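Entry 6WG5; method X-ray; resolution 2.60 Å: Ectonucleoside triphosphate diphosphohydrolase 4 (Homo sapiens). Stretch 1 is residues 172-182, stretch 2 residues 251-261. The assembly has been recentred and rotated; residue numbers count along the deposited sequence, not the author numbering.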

# COMPACT_ATOMS: atom_id res chain seq x y z
N GLY A 172 -2.07 10.91 1.32
CA GLY A 172 -2.32 9.48 1.22
C GLY A 172 -2.54 9.03 -0.21
O GLY A 172 -2.17 7.91 -0.57
N LYS A 173 -3.14 9.89 -1.03
CA LYS A 173 -3.29 9.58 -2.45
C LYS A 173 -1.93 9.41 -3.12
O LYS A 173 -1.72 8.46 -3.88
CB LYS A 173 -4.09 10.69 -3.13
CG LYS A 173 -4.46 10.42 -4.58
CD LYS A 173 -4.53 11.72 -5.36
CE LYS A 173 -5.53 11.68 -6.49
NZ LYS A 173 -5.67 13.02 -7.13
N GLN A 174 -0.99 10.31 -2.83
CA GLN A 174 0.35 10.19 -3.39
C GLN A 174 1.03 8.92 -2.90
O GLN A 174 1.74 8.25 -3.67
CB GLN A 174 1.19 11.41 -3.04
CG GLN A 174 0.72 12.71 -3.65
CD GLN A 174 1.59 13.89 -3.26
OE1 GLN A 174 1.35 14.54 -2.24
NE2 GLN A 174 2.62 14.15 -4.06
N GLU A 175 0.84 8.58 -1.63
CA GLU A 175 1.44 7.36 -1.10
C GLU A 175 0.91 6.13 -1.83
O GLU A 175 1.67 5.21 -2.14
CB GLU A 175 1.18 7.25 0.40
CG GLU A 175 2.12 6.31 1.13
CD GLU A 175 1.75 6.14 2.59
OE1 GLU A 175 0.96 6.96 3.11
OE2 GLU A 175 2.25 5.18 3.22
N GLY A 176 -0.39 6.12 -2.12
CA GLY A 176 -0.96 5.02 -2.88
C GLY A 176 -0.41 4.93 -4.29
O GLY A 176 -0.11 3.85 -4.79
N VAL A 177 -0.27 6.08 -4.96
CA VAL A 177 0.30 6.10 -6.31
C VAL A 177 1.73 5.57 -6.27
O VAL A 177 2.10 4.69 -7.06
CB VAL A 177 0.24 7.51 -6.91
CG1 VAL A 177 0.91 7.54 -8.28
CG2 VAL A 177 -1.20 7.98 -7.02
N TYR A 178 2.55 6.09 -5.36
CA TYR A 178 3.93 5.64 -5.27
C TYR A 178 4.01 4.14 -5.03
O TYR A 178 4.85 3.45 -5.63
CB TYR A 178 4.66 6.40 -4.16
CG TYR A 178 4.92 7.87 -4.45
CD1 TYR A 178 5.10 8.33 -5.75
CD2 TYR A 178 5.00 8.79 -3.41
CE1 TYR A 178 5.34 9.66 -6.01
CE2 TYR A 178 5.25 10.13 -3.66
CZ TYR A 178 5.42 10.56 -4.96
OH TYR A 178 5.66 11.89 -5.22
N ALA A 179 3.16 3.61 -4.16
CA ALA A 179 3.16 2.17 -3.92
C ALA A 179 2.73 1.41 -5.17
O ALA A 179 3.27 0.34 -5.47
CB ALA A 179 2.26 1.83 -2.74
N TRP A 180 1.75 1.95 -5.90
CA TRP A 180 1.31 1.31 -7.13
C TRP A 180 2.42 1.30 -8.17
O TRP A 180 2.60 0.31 -8.89
CB TRP A 180 0.06 2.02 -7.66
CG TRP A 180 -0.47 1.44 -8.93
CD1 TRP A 180 -1.39 0.44 -9.05
CD2 TRP A 180 -0.12 1.82 -10.26
NE1 TRP A 180 -1.63 0.18 -10.38
CE2 TRP A 180 -0.86 1.02 -11.14
CE3 TRP A 180 0.76 2.77 -10.80
CZ2 TRP A 180 -0.76 1.13 -12.53
CZ3 TRP A 180 0.86 2.88 -12.17
CH2 TRP A 180 0.11 2.06 -13.02
N ILE A 181 3.17 2.40 -8.27
CA ILE A 181 4.31 2.45 -9.18
C ILE A 181 5.37 1.44 -8.76
O ILE A 181 5.97 0.76 -9.60
CB ILE A 181 4.89 3.88 -9.24
CG1 ILE A 181 3.90 4.83 -9.90
CG2 ILE A 181 6.22 3.89 -10.00
CD1 ILE A 181 4.29 6.29 -9.79
N GLY A 182 5.61 1.32 -7.45
CA GLY A 182 6.66 0.44 -6.97
C GLY A 182 6.44 -1.00 -7.38
O GLY A 182 7.35 -1.67 -7.89
N ALA A 251 -14.50 12.21 -8.01
CA ALA A 251 -13.54 11.36 -8.70
C ALA A 251 -12.23 12.10 -8.97
O ALA A 251 -11.15 11.49 -8.93
CB ALA A 251 -14.14 10.85 -10.01
N LYS A 252 -12.30 13.41 -9.24
CA LYS A 252 -11.08 14.20 -9.40
C LYS A 252 -10.10 13.93 -8.26
O LYS A 252 -8.90 13.73 -8.49
CB LYS A 252 -11.42 15.69 -9.44
CG LYS A 252 -11.91 16.22 -10.78
CD LYS A 252 -12.19 17.72 -10.68
CE LYS A 252 -12.64 18.32 -12.00
NZ LYS A 252 -13.96 17.80 -12.44
N ASN A 253 -10.61 13.90 -7.03
CA ASN A 253 -9.76 13.77 -5.86
C ASN A 253 -9.24 12.36 -5.66
O ASN A 253 -8.28 12.16 -4.91
CB ASN A 253 -10.54 14.21 -4.61
CG ASN A 253 -9.63 14.60 -3.47
OD1 ASN A 253 -8.60 15.24 -3.67
ND2 ASN A 253 -10.01 14.22 -2.25
N LEU A 254 -9.85 11.36 -6.31
CA LEU A 254 -9.45 9.97 -6.17
C LEU A 254 -8.72 9.45 -7.40
O LEU A 254 -8.40 8.26 -7.46
CB LEU A 254 -10.67 9.09 -5.89
CG LEU A 254 -11.52 9.50 -4.69
CD1 LEU A 254 -12.68 8.54 -4.52
CD2 LEU A 254 -10.68 9.56 -3.41
N LEU A 255 -8.44 10.31 -8.38
CA LEU A 255 -7.76 9.92 -9.60
C LEU A 255 -6.47 10.72 -9.74
O LEU A 255 -6.44 11.92 -9.49
CB LEU A 255 -8.65 10.16 -10.83
CG LEU A 255 -9.87 9.25 -10.95
CD1 LEU A 255 -10.80 9.75 -12.04
CD2 LEU A 255 -9.46 7.81 -11.22
N ALA A 256 -5.40 10.02 -10.13
CA ALA A 256 -4.10 10.64 -10.37
C ALA A 256 -3.71 10.39 -11.82
O ALA A 256 -3.79 9.26 -12.31
CB ALA A 256 -3.04 10.08 -9.43
N GLU A 257 -3.31 11.46 -12.51
CA GLU A 257 -2.86 11.38 -13.90
C GLU A 257 -1.44 11.91 -13.97
O GLU A 257 -1.19 13.08 -13.68
CB GLU A 257 -3.79 12.17 -14.82
CG GLU A 257 -5.07 11.43 -15.15
CD GLU A 257 -6.22 12.36 -15.48
OE1 GLU A 257 -7.29 12.22 -14.84
OE2 GLU A 257 -6.06 13.23 -16.36
N PHE A 258 -0.51 11.04 -14.36
CA PHE A 258 0.91 11.37 -14.35
C PHE A 258 1.59 10.71 -15.54
O PHE A 258 1.01 9.89 -16.25
CB PHE A 258 1.56 10.92 -13.04
CG PHE A 258 1.37 9.47 -12.73
CD1 PHE A 258 2.30 8.53 -13.15
CD2 PHE A 258 0.26 9.04 -12.03
CE1 PHE A 258 2.12 7.19 -12.87
CE2 PHE A 258 0.07 7.70 -11.75
CZ PHE A 258 1.01 6.77 -12.17
N ASN A 259 2.85 11.10 -15.75
CA ASN A 259 3.67 10.60 -16.85
C ASN A 259 5.00 10.13 -16.29
O ASN A 259 5.75 10.92 -15.72
CB ASN A 259 3.88 11.69 -17.90
CG ASN A 259 4.56 11.17 -19.16
OD1 ASN A 259 5.03 10.03 -19.20
ND2 ASN A 259 4.62 12.01 -20.18
N LEU A 260 5.28 8.83 -16.44
CA LEU A 260 6.52 8.27 -15.90
C LEU A 260 7.70 8.44 -16.83
O LEU A 260 8.85 8.30 -16.38
CB LEU A 260 6.33 6.78 -15.60
CG LEU A 260 5.75 6.42 -14.24
CD1 LEU A 260 5.36 4.96 -14.22
CD2 LEU A 260 6.76 6.71 -13.14
N GLY A 261 7.47 8.74 -18.11
CA GLY A 261 8.55 8.92 -19.04
C GLY A 261 9.22 10.27 -18.90
O GLY A 261 8.76 11.15 -18.17

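The helix of stretch 1 crosses the strand 255-259 at 57°. Of its contacting side chains, Val177 follows Lys173 by four residues, and Trp180 and Ile181 follow Val177 by three and four, so one helical face meets the strand. On the strand, alternation does the same work: Ala256 and Phe258 point toward the helix, while Leu255 points away.

Lys173 serves the polar end. With chi1 at t, chi2 off its well at -149° and the outer torsions at t, its chain runs nearly extended, and NZ donates a hydrogen bond to Leu255 O at 2.7 Å. A long, flexible amine suits this place, since it can reach a backbone carbonyl while its methylenes pass Ala256, CE lying 4.2 Å from Ala256 CB.

One turn on, Val177, with chi1 at t, divides its methyls: CG2 lies 3.7 Å from Ala256 CB and CG1 3.6 Å from Phe258 CE2. Ala256 offers only a methyl here, and the CA atoms of Val177 and Ala256 are 7.5 Å apart.

Phe258, chi1 at p, reaches into the wider space beyond, where Val177, Trp180 and Ile181 all contact its ring. The large indole of Trp180, chi1 at t and chi2 at 90°, brings Trp180 CZ3 to 3.9 Å from Phe258 CZ, at the edge of the Phe258 ring, in an apolar contact. Ile181, m then t, uses its longer branch to carry CD1 to 3.9 Å from Phe258 CE1 and 4.2 Å from Leu260 CD2, bridging the two where CA atoms of Ile181 and Leu260 stand 9.2 Å apart.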